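Local structure of fanconi-associated nuclease 1 homolog (Pseudomonas aeruginosa, 5Y7Q) at residues Pro399-His404 against Gln531-Gln536; Arg538-Glu543 against Pro568-Tyr573. The protein is a bacterial homologue of Fanconi-associated nuclease 1, carrying a VRR-NUC nuclease domain, and is seen with nucleic acid bound. All coordinates share one frame; numbering follows the deposited sequence.

In the fold
Both contacts lie in one five-stranded mixed sheet, at opposite flanks of the hairpin made by strands 529-533 and 538-545. Contact 1 adds the short outermost strand 402-405 to the first arm in antiparallel fashion. Contact 2 joins the second arm in parallel to strand 569-577, nearer the middle of the sheet. The hairpin links them through Q531 N and R540 O, 2.8 Å apart, a probable hydrogen bond; their centres are about 13 Å apart. Contact 1 is only partly buried, with two backbone hydrogen bonds and a sulfur-aromatic contact near the strand end. Contact 2 is buried, has four backbone hydrogen bonds, packs aliphatic groups on both faces and has a proline-on-tyrosine CH-pi contact at its start.

Contact 1: Pro399-His404 against Gln531-Gln536; sequences PGCAVH and QFWPAQ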
ATOM      1  N   PRO A 399      17.909  32.055 -16.975  1.00105.00           N
ATOM      2  CA  PRO A 399      17.399  32.189 -18.340  1.00105.69           C
ATOM      3  C   PRO A 399      18.001  31.102 -19.224  1.00104.14           C
ATOM      4  O   PRO A 399      19.206  30.835 -19.177  1.00104.06           O
ATOM      5  CB  PRO A 399      17.849  33.593 -18.745  1.00102.97           C
ATOM      6  CG  PRO A 399      17.849  34.335 -17.458  1.00102.73           C
ATOM      7  CD  PRO A 399      18.379  33.351 -16.453  1.00101.52           C
ATOM      8  N   GLY A 400      17.141  30.444 -20.004  1.00 96.25           N
ATOM      9  CA  GLY A 400      17.551  29.362 -20.867  1.00 86.14           C
ATOM     10  C   GLY A 400      17.497  27.983 -20.242  1.00 83.36           C
ATOM     11  O   GLY A 400      17.434  26.989 -20.971  1.00 86.49           O
ATOM     12  N   CYS A 401      17.502  27.886 -18.919  1.00 75.96           N
ATOM     13  CA  CYS A 401      17.560  26.600 -18.242  1.00 69.25           C
ATOM     14  C   CYS A 401      16.331  26.437 -17.365  1.00 71.75           C
ATOM     15  O   CYS A 401      16.010  27.327 -16.573  1.00 90.28           O
ATOM     16  CB  CYS A 401      18.827  26.484 -17.401  1.00 67.04           C
ATOM     17  SG  CYS A 401      19.181  24.811 -16.861  1.00 72.99           S
ATOM     18  N   ALA A 402      15.643  25.310 -17.511  1.00 64.63           N
ATOM     19  CA  ALA A 402      14.440  25.014 -16.734  1.00 64.42           C
ATOM     20  C   ALA A 402      14.696  23.779 -15.890  1.00 60.97           C
ATOM     21  O   ALA A 402      15.106  22.744 -16.415  1.00 68.15           O
ATOM     22  CB  ALA A 402      13.233  24.769 -17.634  1.00 60.34           C
ATOM     23  N   VAL A 403      14.472  23.877 -14.590  1.00 58.26           N
ATOM     24  CA  VAL A 403      14.820  22.792 -13.679  1.00 55.87           C
ATOM     25  C   VAL A 403      13.565  22.348 -12.944  1.00 54.05           C
ATOM     26  O   VAL A 403      12.825  23.178 -12.403  1.00 53.34           O
ATOM     27  CB  VAL A 403      15.923  23.214 -12.695  1.00 51.47           C
ATOM     28  CG1 VAL A 403      16.422  22.029 -11.928  1.00 47.67           C
ATOM     29  CG2 VAL A 403      17.043  23.874 -13.449  1.00 56.10           C
ATOM     30  N   HIS A 404      13.338  21.041 -12.919  1.00 56.81           N
ATOM     31  CA  HIS A 404      12.151  20.453 -12.321  1.00 54.31           C
ATOM     32  C   HIS A 404      12.530  19.410 -11.282  1.00 56.98           C
ATOM     33  O   HIS A 404      13.464  18.621 -11.478  1.00 63.20           O
ATOM     34  CB  HIS A 404      11.282  19.841 -13.396  1.00 49.35           C
ATOM     35  CG  HIS A 404      10.844  20.832 -14.423  1.00 55.25           C
ATOM     36  ND1 HIS A 404       9.730  21.630 -14.264  1.00 62.33           N
ATOM     37  CD2 HIS A 404      11.383  21.175 -15.615  1.00 50.86           C
ATOM     38  CE1 HIS A 404       9.595  22.412 -15.320  1.00 59.02           C
ATOM     39  NE2 HIS A 404      10.582  22.152 -16.154  1.00 55.60           N
ATOM     40  N   GLN A 531      16.959  18.941 -15.612  1.00 47.76           N
ATOM     41  CA  GLN A 531      17.020  20.268 -16.194  1.00 55.26           C
ATOM     42  C   GLN A 531      17.055  20.165 -17.712  1.00 61.23           C
ATOM     43  O   GLN A 531      17.662  19.247 -18.282  1.00 64.22           O
ATOM     44  CB  GLN A 531      18.207  21.099 -15.666  1.00 55.40           C
ATOM     45  CG  GLN A 531      19.415  20.350 -15.168  1.00 60.20           C
ATOM     46  CD  GLN A 531      20.636  21.267 -15.077  1.00 73.69           C
ATOM     47  OE1 GLN A 531      20.514  22.491 -15.207  1.00 80.62           O
ATOM     48  NE2 GLN A 531      21.814  20.681 -14.875  1.00 65.20           N
ATOM     49  N   PHE A 532      16.362  21.104 -18.346  1.00 55.57           N
ATOM     50  CA  PHE A 532      16.192  21.155 -19.780  1.00 62.80           C
ATOM     51  C   PHE A 532      16.764  22.460 -20.302  1.00 70.18           C
ATOM     52  O   PHE A 532      16.637  23.521 -19.671  1.00 78.54           O
ATOM     53  CB  PHE A 532      14.716  21.042 -20.178  1.00 68.31           C
ATOM     54  CG  PHE A 532      14.071  19.739 -19.774  1.00 67.33           C
ATOM     55  CD1 PHE A 532      14.441  18.546 -20.380  1.00 70.93           C
ATOM     56  CD2 PHE A 532      13.084  19.710 -18.793  1.00 54.88           C
ATOM     57  CE1 PHE A 532      13.845  17.352 -20.006  1.00 67.26           C
ATOM     58  CE2 PHE A 532      12.490  18.527 -18.421  1.00 47.71           C
ATOM     59  CZ  PHE A 532      12.863  17.350 -19.019  1.00 57.93           C
ATOM     60  N   TRP A 533      17.392  22.361 -21.463  1.00 62.11           N
ATOM     61  CA  TRP A 533      17.803  23.512 -22.253  1.00 75.59           C
ATOM     62  C   TRP A 533      17.022  23.355 -23.552  1.00 84.55           C
ATOM     63  O   TRP A 533      17.458  22.627 -24.467  1.00 93.12           O
ATOM     64  CB  TRP A 533      19.311  23.528 -22.475  1.00 77.94           C
ATOM     65  CG  TRP A 533      20.194  23.687 -21.230  1.00 74.68           C
ATOM     66  CD1 TRP A 533      20.680  24.861 -20.710  1.00 68.34           C
ATOM     67  CD2 TRP A 533      20.736  22.635 -20.405  1.00 74.86           C
ATOM     68  NE1 TRP A 533      21.476  24.607 -19.615  1.00 63.84           N
ATOM     69  CE2 TRP A 533      21.537  23.252 -19.409  1.00 72.41           C
ATOM     70  CE3 TRP A 533      20.615  21.237 -20.403  1.00 73.22           C
ATOM     71  CZ2 TRP A 533      22.209  22.517 -18.419  1.00 68.77           C
ATOM     72  CZ3 TRP A 533      21.289  20.507 -19.414  1.00 76.83           C
ATOM     73  CH2 TRP A 533      22.073  21.151 -18.440  1.00 72.85           C
ATOM     74  N   PRO A 534      15.809  23.920 -23.625  1.00 85.75           N
ATOM     75  CA  PRO A 534      14.956  23.710 -24.812  1.00 83.50           C
ATOM     76  C   PRO A 534      15.523  24.266 -26.092  1.00 87.42           C
ATOM     77  O   PRO A 534      15.059  23.855 -27.161  1.00 84.49           O
ATOM     78  CB  PRO A 534      13.640  24.416 -24.442  1.00 77.53           C
ATOM     79  CG  PRO A 534      13.948  25.250 -23.237  1.00 84.34           C
ATOM     80  CD  PRO A 534      15.059  24.534 -22.514  1.00 81.64           C
ATOM     81  N   ALA A 535      16.491  25.184 -26.023  1.00 76.73           N
ATOM     82  CA  ALA A 535      17.100  25.730 -27.237  1.00 88.72           C
ATOM     83  C   ALA A 535      17.797  24.640 -28.042  1.00 97.36           C
ATOM     84  O   ALA A 535      17.574  24.499 -29.252  1.00111.96           O
ATOM     85  CB  ALA A 535      18.091  26.841 -26.881  1.00 83.83           C
ATOM     86  N   GLN A 536      18.684  23.894 -27.397  1.00 85.36           N
ATOM     87  CA  GLN A 536      19.397  22.794 -28.022  1.00 86.62           C
ATOM     88  C   GLN A 536      18.768  21.436 -27.732  1.00 79.11           C
ATOM     89  O   GLN A 536      19.385  20.414 -28.016  1.00 93.84           O
ATOM     90  CB  GLN A 536      20.866  22.828 -27.606  1.00 97.49           C
ATOM     91  CG  GLN A 536      21.074  23.190 -26.146  1.00 97.91           C
ATOM     92  CD  GLN A 536      22.267  24.104 -25.914  1.00 98.02           C
ATOM     93  OE1 GLN A 536      22.767  24.212 -24.788  1.00 90.54           O
ATOM     94  NE2 GLN A 536      22.718  24.778 -26.971  1.00104.66           N
TER
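A402 and F532 face each other as an antiparallel hydrogen-bonded pair, with A402 N donating to F532 O (3.0 Å) and F532 N to A402 O (2.8 Å). The same carbonyls take CA-H...O contacts from C401 and Q531, respectively. V403 and Q531 form the next, non-hydrogen-bonded pair, their side chains side by side with V403 CG2 3.7 Å from Q531 CB.

Where the strand of 402-404 begins, the contact turns sulfur-aromatic. With C401 SG anti to its backbone nitrogen (chi1 -166°), the sulfur lies over one face of the W533 indole, 4.0 Å from the centroid of the five-membered ring and displaced toward the rim near NE1. G400 O meets P534 CD just beyond.

On the face carrying A402 and F532, H404 CD2 meets the edge of the F532 ring at CD2, 3.9 Å away, and the H404 and F532 side chains run roughly perpendicular to each other. H404 NE2 is hydrogen-bonded to Q498 OE1 of helix 493-502, which also packs on F532 through L495 and C502. On the other face L396 of helix 388-396 touches V403 and Q531, so this edge of the mixed sheet lies between two helices, with strand 538-545 on the other side of strand 529-533.

Contact 2: Arg538-Glu543 against Pro568-Tyr573; sequences RYRMVE and PVAVCY
Parallel pairing of M541, V542 and E543 with V569, A570 and V571 makes the sheet contact of a beta-alpha-beta crossover, in which helix 553-564 connects strand 538-545 to strand 569-577. It lies in a mixed five-stranded sheet, both segments fall in the VRR-NUC family region, and its nearest atom is about 7 Å from the bound nucleic acid. The two short strand segments run 4.6 Å apart at closest approach, with 34° between their directions.

Four backbone hydrogen bonds zigzag between them. M541 receives one through O from A570 N and gives one from N to P568 O; E543 likewise donates from N to A570 O and accepts at O from C572 N, the last at 2.8 Å. CA-H...O contacts from R540, V542, V569 and V571 accompany this ladder.

The side chains divide between two faces. V569 and V571 point to the same face as M541 and E543, and both rest on L559 of the crossover helix; M541 CB comes 4.2 Å from V569 CG1. The E543 side chain leads away from strand 569-577, and its OE1 is hydrogen-bonded to D528 N. On the face of V542 and A570, V542 CG1 packs 3.6 Å from C572 CB. The R540 chain, bent at chi3 (65°), brings NH1 to 3.7 Å from A570 CB.

At the start of the pairing, Y539 CG lies between its backbone N and carbonyl carbon (chi1 82°), which lays the ring across the P568 side chain. P568 CG sits over one face of the Y539 ring in a CH-pi contact, 3.6 Å from the ring centroid.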
ATOM      1  N   ARG A 538      18.264  19.672 -24.924  1.00 69.10           N
ATOM      2  CA  ARG A 538      19.149  18.829 -24.132  1.00 75.95           C
ATOM      3  C   ARG A 538      18.668  18.724 -22.690  1.00 74.08           C
ATOM      4  O   ARG A 538      17.927  19.577 -22.183  1.00 79.54           O
ATOM      5  CB  ARG A 538      20.594  19.356 -24.164  1.00 90.33           C
ATOM      6  CG  ARG A 538      21.660  18.289 -23.871  1.00 96.89           C
ATOM      7  CD  ARG A 538      23.079  18.859 -23.938  1.00 97.60           C
ATOM      8  NE  ARG A 538      23.475  19.588 -22.728  1.00 87.57           N
ATOM      9  CZ  ARG A 538      23.545  20.914 -22.636  1.00 81.00           C
ATOM     10  NH1 ARG A 538      23.929  21.479 -21.495  1.00 68.10           N
ATOM     11  NH2 ARG A 538      23.243  21.670 -23.691  1.00 73.73           N
ATOM     12  N   TYR A 539      19.099  17.663 -22.022  1.00 68.18           N
ATOM     13  CA  TYR A 539      18.668  17.433 -20.653  1.00 67.63           C
ATOM     14  C   TYR A 539      19.832  16.911 -19.834  1.00 74.13           C
ATOM     15  O   TYR A 539      20.795  16.353 -20.364  1.00 82.83           O
ATOM     16  CB  TYR A 539      17.489  16.446 -20.569  1.00 60.17           C
ATOM     17  CG  TYR A 539      17.884  14.989 -20.620  1.00 57.31           C
ATOM     18  CD1 TYR A 539      18.280  14.398 -21.806  1.00 57.26           C
ATOM     19  CD2 TYR A 539      17.845  14.199 -19.484  1.00 54.74           C
ATOM     20  CE1 TYR A 539      18.639  13.072 -21.864  1.00 62.04           C
ATOM     21  CE2 TYR A 539      18.203  12.853 -19.537  1.00 61.16           C
ATOM     22  CZ  TYR A 539      18.605  12.298 -20.731  1.00 61.39           C
ATOM     23  OH  TYR A 539      18.961  10.964 -20.804  1.00 63.50           O
ATOM     24  N   ARG A 540      19.730  17.121 -18.525  1.00 72.04           N
ATOM     25  CA  ARG A 540      20.587  16.435 -17.571  1.00 65.59           C
ATOM     26  C   ARG A 540      19.784  16.189 -16.299  1.00 56.33           C
ATOM     27  O   ARG A 540      19.055  17.075 -15.862  1.00 55.18           O
ATOM     28  CB  ARG A 540      21.834  17.254 -17.258  1.00 54.91           C
ATOM     29  CG  ARG A 540      22.640  16.661 -16.156  1.00 55.10           C
ATOM     30  CD  ARG A 540      23.955  17.381 -15.887  1.00 64.57           C
ATOM     31  NE  ARG A 540      23.757  18.744 -15.409  1.00 68.41           N
ATOM     32  CZ  ARG A 540      24.685  19.424 -14.756  1.00 72.98           C
ATOM     33  NH1 ARG A 540      25.842  18.843 -14.507  1.00 71.05           N
ATOM     34  NH2 ARG A 540      24.455  20.668 -14.349  1.00 81.97           N
ATOM     35  N   MET A 541      19.926  14.999 -15.714  1.00 49.95           N
ATOM     36  CA  MET A 541      19.330  14.656 -14.427  1.00 53.99           C
ATOM     37  C   MET A 541      20.346  14.857 -13.323  1.00 64.21           C
ATOM     38  O   MET A 541      21.530  14.544 -13.491  1.00 72.47           O
ATOM     39  CB  MET A 541      18.872  13.204 -14.385  1.00 54.44           C
ATOM     40  CG  MET A 541      17.716  12.929 -15.274  1.00 68.92           C
ATOM     41  SD  MET A 541      17.485  11.174 -15.558  1.00 71.66           S
ATOM     42  CE  MET A 541      16.127  11.356 -16.680  1.00 80.88           C
ATOM     43  N   VAL A 542      19.874  15.340 -12.180  1.00 59.13           N
ATOM     44  CA  VAL A 542      20.751  15.656 -11.060  1.00 54.33           C
ATOM     45  C   VAL A 542      20.164  15.070  -9.783  1.00 55.13           C
ATOM     46  O   VAL A 542      19.087  15.486  -9.339  1.00 64.50           O
ATOM     47  CB  VAL A 542      20.954  17.175 -10.915  1.00 59.99           C
ATOM     48  CG1 VAL A 542      21.935  17.465  -9.791  1.00 64.73           C
ATOM     49  CG2 VAL A 542      21.421  17.818 -12.276  1.00 51.90           C
ATOM     50  N   GLU A 543      20.870  14.120  -9.188  1.00 52.05           N
ATOM     51  CA  GLU A 543      20.566  13.697  -7.832  1.00 63.73           C
ATOM     52  C   GLU A 543      21.196  14.673  -6.845  1.00 73.68           C
ATOM     53  O   GLU A 543      22.398  14.952  -6.922  1.00 86.86           O
ATOM     54  CB  GLU A 543      21.079  12.274  -7.588  1.00 69.48           C
ATOM     55  CG  GLU A 543      20.844  11.754  -6.173  1.00 79.67           C
ATOM     56  CD  GLU A 543      19.367  11.720  -5.767  1.00 84.75           C
ATOM     57  OE1 GLU A 543      18.489  11.770  -6.662  1.00 82.63           O
ATOM     58  OE2 GLU A 543      19.089  11.643  -4.542  1.00 82.69           O
ATOM     59  N   PRO A 568      23.044  11.628 -19.706  1.00 79.62           N
ATOM     60  CA  PRO A 568      23.492  12.766 -18.898  1.00 71.72           C
ATOM     61  C   PRO A 568      22.939  12.780 -17.476  1.00 65.13           C
ATOM     62  O   PRO A 568      21.910  13.399 -17.214  1.00 64.20           O
ATOM     63  CB  PRO A 568      22.989  13.964 -19.707  1.00 73.69           C
ATOM     64  CG  PRO A 568      21.781  13.438 -20.388  1.00 84.72           C
ATOM     65  CD  PRO A 568      22.133  12.037 -20.780  1.00 84.34           C
ATOM     66  N   VAL A 569      23.595  12.091 -16.554  1.00 73.27           N
ATOM     67  CA  VAL A 569      23.321  12.201 -15.128  1.00 57.51           C
ATOM     68  C   VAL A 569      24.492  12.874 -14.431  1.00 71.83           C
ATOM     69  O   VAL A 569      25.646  12.796 -14.871  1.00 77.39           O
ATOM     70  CB  VAL A 569      23.086  10.820 -14.510  1.00 73.82           C
ATOM     71  CG1 VAL A 569      21.785  10.234 -14.993  1.00 67.51           C
ATOM     72  CG2 VAL A 569      24.268   9.914 -14.867  1.00 80.19           C
ATOM     73  N   ALA A 570      24.189  13.526 -13.318  1.00 72.59           N
ATOM     74  CA  ALA A 570      25.211  14.088 -12.445  1.00 69.33           C
ATOM     75  C   ALA A 570      24.690  14.053 -11.017  1.00 74.09           C
ATOM     76  O   ALA A 570      23.475  14.068 -10.792  1.00 73.84           O
ATOM     77  CB  ALA A 570      25.568  15.522 -12.840  1.00 59.78           C
ATOM     78  N   VAL A 571      25.609  13.990 -10.053  1.00 77.46           N
ATOM     79  CA  VAL A 571      25.260  14.035  -8.633  1.00 80.83           C
ATOM     80  C   VAL A 571      25.801  15.332  -8.062  1.00 79.34           C
ATOM     81  O   VAL A 571      26.956  15.694  -8.309  1.00 85.43           O
ATOM     82  CB  VAL A 571      25.797  12.821  -7.849  1.00 76.50           C
ATOM     83  CG1 VAL A 571      25.438  12.944  -6.377  1.00 69.13           C
ATOM     84  CG2 VAL A 571      25.201  11.554  -8.395  1.00 69.16           C
ATOM     85  N   CYS A 572      24.971  16.028  -7.303  1.00 74.95           N
ATOM     86  CA  CYS A 572      25.306  17.346  -6.787  1.00 79.27           C
ATOM     87  C   CYS A 572      25.388  17.313  -5.265  1.00 82.97           C
ATOM     88  O   CYS A 572      24.380  17.083  -4.589  1.00 94.63           O
ATOM     89  CB  CYS A 572      24.270  18.354  -7.256  1.00 76.87           C
ATOM     90  SG  CYS A 572      24.291  19.850  -6.333  1.00 84.78           S
ATOM     91  N   TYR A 573      26.575  17.558  -4.732  1.00 78.57           N
ATOM     92  CA  TYR A 573      26.812  17.562  -3.295  1.00 83.32           C
ATOM     93  C   TYR A 573      26.885  19.006  -2.796  1.00 87.24           C
ATOM     94  O   TYR A 573      27.696  19.796  -3.291  1.00 91.29           O
ATOM     95  CB  TYR A 573      28.105  16.815  -2.972  1.00 82.78           C
ATOM     96  CG  TYR A 573      28.083  15.331  -3.298  1.00 87.05           C
ATOM     97  CD1 TYR A 573      27.767  14.387  -2.315  1.00 95.69           C
ATOM     98  CD2 TYR A 573      28.397  14.867  -4.574  1.00 82.88           C
ATOM     99  CE1 TYR A 573      27.758  13.023  -2.589  1.00 92.70           C
ATOM    100  CE2 TYR A 573      28.391  13.497  -4.860  1.00 87.51           C
ATOM    101  CZ  TYR A 573      28.064  12.584  -3.861  1.00 91.08           C
ATOM    102  OH  TYR A 573      28.054  11.230  -4.113  1.00 93.16           O
TER